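Side-chain contacts in pyridoxine 4-oxidase (Mesorhizobium loti, PDB 4HA6), which catalyses the FAD-dependent oxidation of pyridoxine to pyridoxal, with molecular oxygen as the electron acceptor: residues T426-S429 with A430-D434; F398-A401 with L402-S405; S21-P24 with D25-V28; I496-T499 with F500-Y504. One frame throughout, in Å; residues are numbered along the deposited sequence.

Along the chain the order is contact 3, contact 2, contact 1, contact 4, and in space they form two pairs. Contacts 1 and 2, with centres about 12 Å apart, touch through a salt bridge and apolar packing between helices 430-440 and 392-409, beside the six-stranded antiparallel sheet expected to belong to the substrate-binding domain. Contacts 3 and 4, with centres about 14 Å apart, meet through a probable hydroxyl-hydroxyl hydrogen bond on the FAD-binding side of the protein, where the parallel sheet contains strand 28-31. Contact centres of one pair lie about 38 to 59 Å from those of the other, on opposite sides of the chain's centre. The last helix, 490-506, thus returns to the N-terminal Rossmann-type unit.

Contact 1: T426-S429 with A430-D434; sequences TPNS and AAEMD
Ser429 is the N-cap of helix 430-440, and its hydroxyl closes the first turn by accepting a nearly straight bond from the backbone N of Glu432 (OG to N 3.1 Å). A chi1 of 80° sets OG between its own backbone N and carbonyl carbon, turned toward the first turn of the helix. From there OG also rests against the Glu432 side chain, 3.4 Å from its CG. The Ser429 carbonyl starts the regular helical bonding, its O accepting from Met433 N at 3.0 Å.

Glu432 answers the cap by reaching back. Its chain, extended beyond CG, returns the carboxylate to the incoming loop, where OE2 accepts from Asn428 N at 3.0 Å. This donor comes from above the carboxylate plane, 45° out of it, yet the N-H points straight at the oxygen. The same OE2 lies 3.5 Å from Pro427 CA. On another side of the helix start, Pro427 lays its ring against Met433, CB to CG 3.6 Å.

Met433 continues onto Leu402 and Arg399 of helix 392-409, and Pro427 touches Arg406 there. The next residue, Asp434, forms salt bridges with Arg395 and Arg399, tying the two helices together.

Contact 2: F398-A401 with L402-S405; sequences FRRA and LEAS
Arg400 and Glu403, one turn apart on helix 392-409, run side by side and point the same way, and a salt bridge closes between their ends. The guanidinium grips side-on: NE at 3.1 Å and NH2 at 3.0 Å both give their hydrogens to the single oxygen OE1 of Glu403. That oxygen lies at the edge of the guanidinium, almost exactly in its plane. The carboxylate does not lie flat with it; the two planes are 52° apart, and both nitrogens approach OE1 from the same face, well above the carboxylate plane.

Bends at chi2 (-69°) and chi3 (80°) fold the arginine back along the helix surface instead of letting it run outward. The fold also brings one guanidinium face over Arg399 CB, which lies 3.6 Å from the plane, toward the rim. Glu403 is straight beyond CG, and that CG rests 3.1 Å from Arg399 O, the carbonyl that accepts the backbone N of Glu403 at 2.8 Å. The third nitrogen of Arg400, NH1, pairs with Glu396 one turn earlier, so the arginine bridges two acidic residues. Replacing Arg400 with a leucine would probably leave both carboxylates without their cationic mate and Glu403 freer to swing.

The helix face away from this pair is buried. Ala401 and Ala404 pack on strand 333-338, Leu402 and Ser405 on strand 355-362, with Ser405 OG bonded to Asn298, while Phe398 touches Ile437 of helix 430-440.

Contact 3: S21-P24 with D25-V28; sequences SEDP and DSRV
Asp23 opens a type I beta turn that ends at Ser26, the Asp23 O taking the backbone N of Ser26 at 2.9 Å. The turn belongs to the connection between helix 11-20 and strand 28-31, the return leg of a Rossmann-type beta-alpha-beta unit. Within it the Asp23 side chain adds an Asx turn: OD1 accepts from Asp25 N at 3.0 Å. In the conformer of Ser26 described here, its OG donates to the other oxygen, OD2. Both donors stand well above the carboxylate plane.

With CG anti to the backbone N (chi1 -178°), the carboxylate hangs over the turn, one oxygen for Asp25 N and the other for Ser26 OG. The Asp25 carboxylate comes close to the first of these, OD2 to Asp23 OD1 3.6 Å, with the planes nearly perpendicular; the like charges probably repel, and the Asp25 N-H may ease this. With an alanine at Asp23 both side-chain acceptors go, which would probably leave Asp25 N and Ser26 OG without these mates and the turn held by its backbone bond with less support.

A second shell holds the turn. Ser26 OG probably also bonds Tyr504 OH of the last helix, and Asn209 ND2 reaches the carbonyls of both Ser21 and Ser26, tying the two arms. Ser21 OG turns back to Ala17 O in helix 11-20. At the foot of the two arms, Val28, packed on strands 4-7 and 210-213, brings its CG2 to 4.0 Å from Ser21 CB.

Contact 4: I496-T499 with F500-Y504; sequences IAET and FARQY
Phe500 N bonds back to Ile496 O at 3.2 Å, one of the i to i+4 bonds of helix 490-506, the last helix of this GMC oxidoreductase, which packs against helix 11-20 of the Rossmann-type FAD-binding fold. The Phe500 ring, carried away from the preceding turn, meets Phe474 of the parallel sheet. Next comes Ala501, whose N lies in the carbonyl plane of Ala497 as it bonds to that oxygen; its methyl faces Arg19. Ala497 packs on Leu15, and its side chain is about 4 Å from that of the FAD-binding Ala12, so this side of the helix looks to the cofactor region.

Arg502 is joined to Glu498 twice. Backbone N meets Glu498 O at 2.9 Å, and NE makes a salt bridge with OE1, also at 2.9 Å. OE1 sits at the guanidinium edge, in its plane, and offers its anti lone pair, while the carboxylate plane is turned 76° to the guanidinium. A bend at chi2 (61°) brings the Glu498 carboxylate across the arginine, whose chain is extended from CG to NE. Arg19 NH1 pairs with that same OE1, so two cations share one oxygen, which probably favours the ionised glutamate.

In the conformer described, the Gln503 amide bonds to Asn464 O and Arg111. Beneath it, Gln503 N reaches Thr499 O at 3.0 Å, with the glutamine CB 3.4 Å from that carbonyl oxygen.

Contact 1: T426-S429 with A430-D434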
loop_
_atom_site.group_PDB
_atom_site.type_symbol
_atom_site.label_atom_id
_atom_site.label_comp_id
_atom_site.label_asym_id
_atom_site.label_seq_id
_atom_site.Cartn_x
_atom_site.Cartn_y
_atom_site.Cartn_z
ATOM N N THR A 426 -5.408 -29.771 -11.498
ATOM C CA THR A 426 -4.396 -30.835 -11.509
ATOM C C THR A 426 -3.015 -30.487 -12.100
ATOM O O THR A 426 -2.573 -31.135 -13.057
ATOM C CB THR A 426 -4.935 -32.077 -12.261
ATOM O OG1 THR A 426 -5.016 -31.799 -13.666
ATOM C CG2 THR A 426 -6.315 -32.454 -11.743
ATOM N N PRO A 427 -2.318 -29.486 -11.528
ATOM C CA PRO A 427 -0.943 -29.257 -11.998
ATOM C C PRO A 427 0.020 -30.354 -11.526
ATOM O O PRO A 427 0.247 -30.523 -10.323
ATOM C CB PRO A 427 -0.573 -27.910 -11.367
ATOM C CG PRO A 427 -1.439 -27.814 -10.144
ATOM C CD PRO A 427 -2.739 -28.477 -10.535
ATOM N N ASN A 428 0.592 -31.079 -12.482
ATOM C CA ASN A 428 1.422 -32.236 -12.167
ATOM C C ASN A 428 2.930 -31.988 -12.239
ATOM O O ASN A 428 3.711 -32.932 -12.359
ATOM C CB ASN A 428 1.022 -33.457 -13.024
ATOM C CG ASN A 428 0.525 -33.077 -14.425
ATOM O OD1 ASN A 428 -0.595 -32.573 -14.589
ATOM N ND2 ASN A 428 1.347 -33.346 -15.440
ATOM N N SER A 429 3.341 -30.727 -12.136
ATOM C CA SER A 429 4.761 -30.394 -12.216
ATOM C C SER A 429 5.030 -28.950 -11.819
ATOM O O SER A 429 4.111 -28.129 -11.773
ATOM C CB SER A 429 5.280 -30.613 -13.635
ATOM O OG SER A 429 4.932 -29.522 -14.477
ATOM N N ALA A 430 6.300 -28.645 -11.558
ATOM C CA ALA A 430 6.720 -27.287 -11.218
ATOM C C ALA A 430 6.314 -26.315 -12.322
ATOM O O ALA A 430 5.741 -25.254 -12.047
ATOM C CB ALA A 430 8.225 -27.237 -11.000
ATOM N N ALA A 431 6.612 -26.686 -13.568
ATOM C CA ALA A 431 6.341 -25.817 -14.716
ATOM C C ALA A 431 4.850 -25.542 -14.874
ATOM O O ALA A 431 4.456 -24.404 -15.166
ATOM C CB ALA A 431 6.903 -26.412 -15.987
ATOM N N GLU A 432 4.023 -26.578 -14.708
ATOM C CA GLU A 432 2.573 -26.397 -14.800
ATOM C C GLU A 432 2.031 -25.502 -13.686
ATOM O O GLU A 432 1.129 -24.681 -13.913
ATOM C CB GLU A 432 1.836 -27.742 -14.796
ATOM C CG GLU A 432 2.086 -28.588 -16.051
ATOM C CD GLU A 432 1.159 -29.794 -16.144
ATOM O OE1 GLU A 432 1.251 -30.533 -17.145
ATOM O OE2 GLU A 432 0.334 -29.991 -15.225
ATOM N N MET A 433 2.562 -25.670 -12.482
ATOM C CA MET A 433 2.179 -24.802 -11.379
ATOM C C MET A 433 2.640 -23.377 -11.648
ATOM O O MET A 433 1.907 -22.412 -11.388
ATOM C CB MET A 433 2.817 -25.285 -10.093
ATOM C CG MET A 433 2.301 -26.607 -9.608
ATOM S SD MET A 433 1.637 -26.405 -7.960
ATOM C CE MET A 433 2.914 -25.365 -7.257
ATOM N N ASP A 434 3.863 -23.245 -12.149
ATOM C CA ASP A 434 4.416 -21.929 -12.448
ATOM C C ASP A 434 3.536 -21.226 -13.479
ATOM O O ASP A 434 3.322 -20.013 -13.394
ATOM C CB ASP A 434 5.846 -22.058 -12.988
ATOM C CG ASP A 434 6.891 -22.252 -11.883
ATOM O OD1 ASP A 434 6.514 -22.366 -10.690
ATOM O OD2 ASP A 434 8.098 -22.308 -12.219
#

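Contact 2: F398-A401 with L402-S405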
loop_
_atom_site.group_PDB
_atom_site.type_symbol
_atom_site.label_atom_id
_atom_site.label_comp_id
_atom_site.label_asym_id
_atom_site.label_seq_id
_atom_site.Cartn_x
_atom_site.Cartn_y
_atom_site.Cartn_z
ATOM N N PHE A 398 6.035 -18.866 -4.261
ATOM C CA PHE A 398 4.642 -18.845 -4.736
ATOM C C PHE A 398 4.083 -20.258 -4.937
ATOM O O PHE A 398 2.874 -20.465 -4.815
ATOM C CB PHE A 398 4.517 -18.068 -6.048
ATOM C CG PHE A 398 3.651 -16.833 -5.948
ATOM C CD1 PHE A 398 2.277 -16.940 -5.765
ATOM C CD2 PHE A 398 4.213 -15.568 -6.057
ATOM C CE1 PHE A 398 1.471 -15.780 -5.674
ATOM C CE2 PHE A 398 3.426 -14.414 -5.966
ATOM C CZ PHE A 398 2.052 -14.523 -5.777
ATOM N N ARG A 399 4.951 -21.216 -5.275
ATOM C CA ARG A 399 4.559 -22.629 -5.270
ATOM C C ARG A 399 4.181 -23.034 -3.848
ATOM O O ARG A 399 3.169 -23.710 -3.631
ATOM C CB ARG A 399 5.693 -23.538 -5.761
ATOM C CG ARG A 399 5.993 -23.430 -7.247
ATOM C CD ARG A 399 7.080 -24.418 -7.662
ATOM N NE ARG A 399 7.802 -23.883 -8.813
ATOM C CZ ARG A 399 9.111 -24.011 -9.006
ATOM N NH1 ARG A 399 9.867 -24.679 -8.131
ATOM N NH2 ARG A 399 9.661 -23.485 -10.089
ATOM N N ARG A 400 5.000 -22.629 -2.883
ATOM C CA ARG A 400 4.705 -22.936 -1.485
ATOM C C ARG A 400 3.367 -22.311 -1.088
ATOM O O ARG A 400 2.561 -22.936 -0.375
ATOM C CB ARG A 400 5.831 -22.467 -0.558
ATOM C CG ARG A 400 7.234 -23.034 -0.878
ATOM C CD ARG A 400 7.366 -24.540 -0.595
ATOM N NE ARG A 400 6.811 -25.375 -1.666
ATOM C CZ ARG A 400 7.431 -25.651 -2.818
ATOM N NH1 ARG A 400 8.642 -25.162 -3.075
ATOM N NH2 ARG A 400 6.833 -26.416 -3.725
ATOM N N ALA A 401 3.098 -21.100 -1.585
ATOM C CA ALA A 401 1.857 -20.404 -1.208
ATOM C C ALA A 401 0.648 -21.128 -1.795
ATOM O O ALA A 401 -0.337 -21.375 -1.081
ATOM C CB ALA A 401 1.875 -18.942 -1.657
ATOM N N LEU A 402 0.719 -21.456 -3.089
ATOM C CA LEU A 402 -0.363 -22.197 -3.757
ATOM C C LEU A 402 -0.566 -23.518 -3.043
ATOM O O LEU A 402 -1.699 -23.979 -2.853
ATOM C CB LEU A 402 0.008 -22.517 -5.201
ATOM C CG LEU A 402 -1.070 -22.566 -6.300
ATOM C CD1 LEU A 402 -0.629 -23.463 -7.443
ATOM C CD2 LEU A 402 -2.479 -22.928 -5.815
ATOM N N GLU A 403 0.535 -24.154 -2.663
ATOM C CA GLU A 403 0.401 -25.434 -1.984
ATOM C C GLU A 403 -0.246 -25.269 -0.630
ATOM O O GLU A 403 -1.012 -26.128 -0.203
ATOM C CB GLU A 403 1.745 -26.152 -1.881
ATOM C CG GLU A 403 2.192 -26.660 -3.226
ATOM C CD GLU A 403 3.481 -27.417 -3.163
ATOM O OE1 GLU A 403 4.281 -27.153 -2.233
ATOM O OE2 GLU A 403 3.685 -28.271 -4.051
ATOM N N ALA A 404 0.052 -24.166 0.048
ATOM C CA ALA A 404 -0.532 -23.959 1.365
ATOM C C ALA A 404 -2.025 -23.726 1.202
ATOM O O ALA A 404 -2.836 -24.211 2.000
ATOM C CB ALA A 404 0.127 -22.795 2.072
ATOM N N SER A 405 -2.376 -22.988 0.150
ATOM C CA SER A 405 -3.765 -22.625 -0.116
ATOM C C SER A 405 -4.629 -23.858 -0.375
ATOM O O SER A 405 -5.754 -23.978 0.135
ATOM C CB SER A 405 -3.834 -21.695 -1.335
ATOM O OG SER A 405 -5.165 -21.276 -1.560
HETATM O O HOH W 1 4.565 -26.870 0.157
#

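Contact 3: S21-P24 with D25-V28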
loop_
_atom_site.group_PDB
_atom_site.type_symbol
_atom_site.label_atom_id
_atom_site.label_comp_id
_atom_site.label_asym_id
_atom_site.label_seq_id
_atom_site.Cartn_x
_atom_site.Cartn_y
_atom_site.Cartn_z
ATOM N N SER A 21 0.169 21.406 10.704
ATOM C CA SER A 21 -0.576 22.628 11.005
ATOM C C SER A 21 -1.010 22.743 12.470
ATOM O O SER A 21 -1.579 23.763 12.872
ATOM C CB SER A 21 -1.789 22.756 10.090
ATOM O OG SER A 21 -2.690 21.694 10.319
ATOM N N GLU A 22 -0.747 21.706 13.266
ATOM C CA GLU A 22 -0.944 21.789 14.716
ATOM C C GLU A 22 -0.051 22.874 15.343
ATOM O O GLU A 22 -0.367 23.419 16.401
ATOM C CB GLU A 22 -0.720 20.418 15.361
ATOM C CG GLU A 22 -1.845 19.446 15.045
ATOM C CD GLU A 22 -1.628 18.071 15.644
ATOM O OE1 GLU A 22 -0.662 17.894 16.410
ATOM O OE2 GLU A 22 -2.428 17.165 15.339
ATOM N N ASP A 23 1.053 23.182 14.673
ATOM C CA ASP A 23 1.896 24.330 15.023
ATOM C C ASP A 23 1.278 25.610 14.461
ATOM O O ASP A 23 1.278 25.835 13.249
ATOM C CB ASP A 23 3.312 24.133 14.463
ATOM C CG ASP A 23 4.270 25.273 14.836
ATOM O OD1 ASP A 23 3.881 26.178 15.612
ATOM O OD2 ASP A 23 5.423 25.246 14.352
ATOM N N PRO A 24 0.747 26.460 15.344
ATOM C CA PRO A 24 0.094 27.688 14.874
ATOM C C PRO A 24 1.071 28.649 14.199
ATOM O O PRO A 24 0.631 29.562 13.504
ATOM C CB PRO A 24 -0.475 28.304 16.163
ATOM C CG PRO A 24 0.320 27.678 17.283
ATOM C CD PRO A 24 0.660 26.295 16.806
ATOM N N ASP A 25 2.369 28.444 14.394
ATOM C CA ASP A 25 3.376 29.328 13.804
ATOM C C ASP A 25 3.815 28.799 12.440
ATOM O O ASP A 25 4.671 29.382 11.773
ATOM C CB ASP A 25 4.587 29.430 14.735
ATOM C CG ASP A 25 4.211 29.883 16.146
ATOM O OD1 ASP A 25 3.363 30.791 16.292
ATOM O OD2 ASP A 25 4.756 29.314 17.118
ATOM N N SER A 26 3.231 27.675 12.040
ATOM C CA SER A 26 3.546 27.055 10.756
ATOM C C SER A 26 2.426 27.315 9.761
ATOM O O SER A 26 1.252 27.120 10.075
ATOM C CB SER A 26 3.750 25.541 10.918
ATOM O OG SER A 26 5.010 25.253 11.506
ATOM N N ARG A 27 2.792 27.757 8.568
ATOM C CA ARG A 27 1.820 27.952 7.504
ATOM C C ARG A 27 1.931 26.777 6.540
ATOM O O ARG A 27 2.976 26.565 5.925
ATOM C CB ARG A 27 2.103 29.256 6.767
ATOM C CG ARG A 27 0.927 30.215 6.722
ATOM C CD ARG A 27 1.393 31.611 6.328
ATOM N NE ARG A 27 0.349 32.610 6.535
ATOM C CZ ARG A 27 0.577 33.911 6.694
ATOM N NH1 ARG A 27 1.820 34.377 6.673
ATOM N NH2 ARG A 27 -0.435 34.749 6.880
ATOM N N VAL A 28 0.842 26.033 6.391
ATOM C CA VAL A 28 0.863 24.785 5.643
ATOM C C VAL A 28 -0.078 24.837 4.445
ATOM O O VAL A 28 -1.257 25.179 4.584
ATOM C CB VAL A 28 0.450 23.607 6.550
ATOM C CG1 VAL A 28 0.394 22.288 5.754
ATOM C CG2 VAL A 28 1.407 23.507 7.739
#

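Contact 4: I496-T499 with F500-Y504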
loop_
_atom_site.group_PDB
_atom_site.type_symbol
_atom_site.label_atom_id
_atom_site.label_comp_id
_atom_site.label_asym_id
_atom_site.label_seq_id
_atom_site.Cartn_x
_atom_site.Cartn_y
_atom_site.Cartn_z
ATOM N N ILE A 496 5.226 6.097 8.620
ATOM C CA ILE A 496 6.231 6.963 8.006
ATOM C C ILE A 496 5.855 8.432 8.131
ATOM O O ILE A 496 6.699 9.295 8.427
ATOM C CB ILE A 496 6.441 6.628 6.503
ATOM C CG1 ILE A 496 7.118 5.274 6.359
ATOM C CG2 ILE A 496 7.322 7.696 5.809
ATOM C CD1 ILE A 496 7.212 4.805 4.926
ATOM N N ALA A 497 4.592 8.739 7.889
ATOM C CA ALA A 497 4.187 10.139 7.920
ATOM C C ALA A 497 4.237 10.671 9.362
ATOM O O ALA A 497 4.761 11.768 9.608
ATOM C CB ALA A 497 2.822 10.316 7.308
ATOM N N GLU A 498 3.713 9.889 10.311
ATOM C CA GLU A 498 3.725 10.320 11.706
ATOM C C GLU A 498 5.152 10.525 12.223
ATOM O O GLU A 498 5.410 11.511 12.922
ATOM C CB GLU A 498 2.953 9.355 12.612
ATOM C CG GLU A 498 2.987 9.704 14.114
ATOM C CD GLU A 498 2.382 11.072 14.459
ATOM O OE1 GLU A 498 2.721 11.615 15.532
ATOM O OE2 GLU A 498 1.562 11.607 13.680
ATOM N N THR A 499 6.092 9.637 11.885
ATOM C CA THR A 499 7.444 9.872 12.406
ATOM C C THR A 499 8.060 11.131 11.787
ATOM O O THR A 499 8.801 11.859 12.454
ATOM C CB THR A 499 8.427 8.624 12.428
ATOM O OG1 THR A 499 9.450 8.758 11.442
ATOM C CG2 THR A 499 7.721 7.287 12.309
ATOM N N PHE A 500 7.721 11.430 10.538
ATOM C CA PHE A 500 8.206 12.678 9.967
ATOM C C PHE A 500 7.550 13.896 10.622
ATOM O O PHE A 500 8.186 14.939 10.774
ATOM C CB PHE A 500 8.007 12.731 8.462
ATOM C CG PHE A 500 8.444 14.027 7.859
ATOM C CD1 PHE A 500 7.544 15.069 7.681
ATOM C CD2 PHE A 500 9.770 14.216 7.499
ATOM C CE1 PHE A 500 7.952 16.273 7.129
ATOM C CE2 PHE A 500 10.184 15.407 6.945
ATOM C CZ PHE A 500 9.274 16.441 6.762
ATOM N N ALA A 501 6.277 13.784 10.996
ATOM C CA ALA A 501 5.604 14.908 11.652
ATOM C C ALA A 501 6.275 15.177 12.990
ATOM O O ALA A 501 6.520 16.324 13.361
ATOM C CB ALA A 501 4.133 14.623 11.852
ATOM N N ARG A 502 6.584 14.102 13.703
ATOM C CA ARG A 502 7.246 14.213 14.996
ATOM C C ARG A 502 8.630 14.843 14.846
ATOM O O ARG A 502 9.040 15.656 15.674
ATOM C CB ARG A 502 7.327 12.841 15.667
ATOM C CG ARG A 502 5.950 12.246 15.971
ATOM C CD ARG A 502 6.021 10.858 16.611
ATOM N NE ARG A 502 4.777 10.585 17.321
ATOM C CZ ARG A 502 4.703 9.966 18.493
ATOM N NH1 ARG A 502 5.801 9.517 19.088
ATOM N NH2 ARG A 502 3.526 9.780 19.062
ATOM N N GLN A 503 9.330 14.501 13.771
ATOM C CA GLN A 503 10.670 15.021 13.509
ATOM C C GLN A 503 10.636 16.511 13.147
ATOM O O GLN A 503 11.513 17.281 13.544
ATOM C CB GLN A 503 11.317 14.181 12.403
ATOM C CG GLN A 503 12.283 14.900 11.479
ATOM C CD GLN A 503 12.626 14.051 10.260
ATOM O OE1 GLN A 503 12.659 12.824 10.336
ATOM N NE2 GLN A 503 12.857 14.699 9.134
ATOM N N TYR A 504 9.620 16.903 12.390
ATOM C CA TYR A 504 9.455 18.298 12.009
ATOM C C TYR A 504 9.165 19.195 13.222
ATOM O O TYR A 504 9.740 20.273 13.358
ATOM C CB TYR A 504 8.347 18.452 10.965
ATOM C CG TYR A 504 8.013 19.901 10.688
ATOM C CD1 TYR A 504 8.763 20.649 9.781
ATOM C CD2 TYR A 504 6.955 20.526 11.341
ATOM C CE1 TYR A 504 8.462 21.987 9.529
ATOM C CE2 TYR A 504 6.645 21.860 11.100
ATOM C CZ TYR A 504 7.398 22.585 10.196
ATOM O OH TYR A 504 7.073 23.910 9.969
HETATM O O HOH W 2 1.428 12.035 17.566
#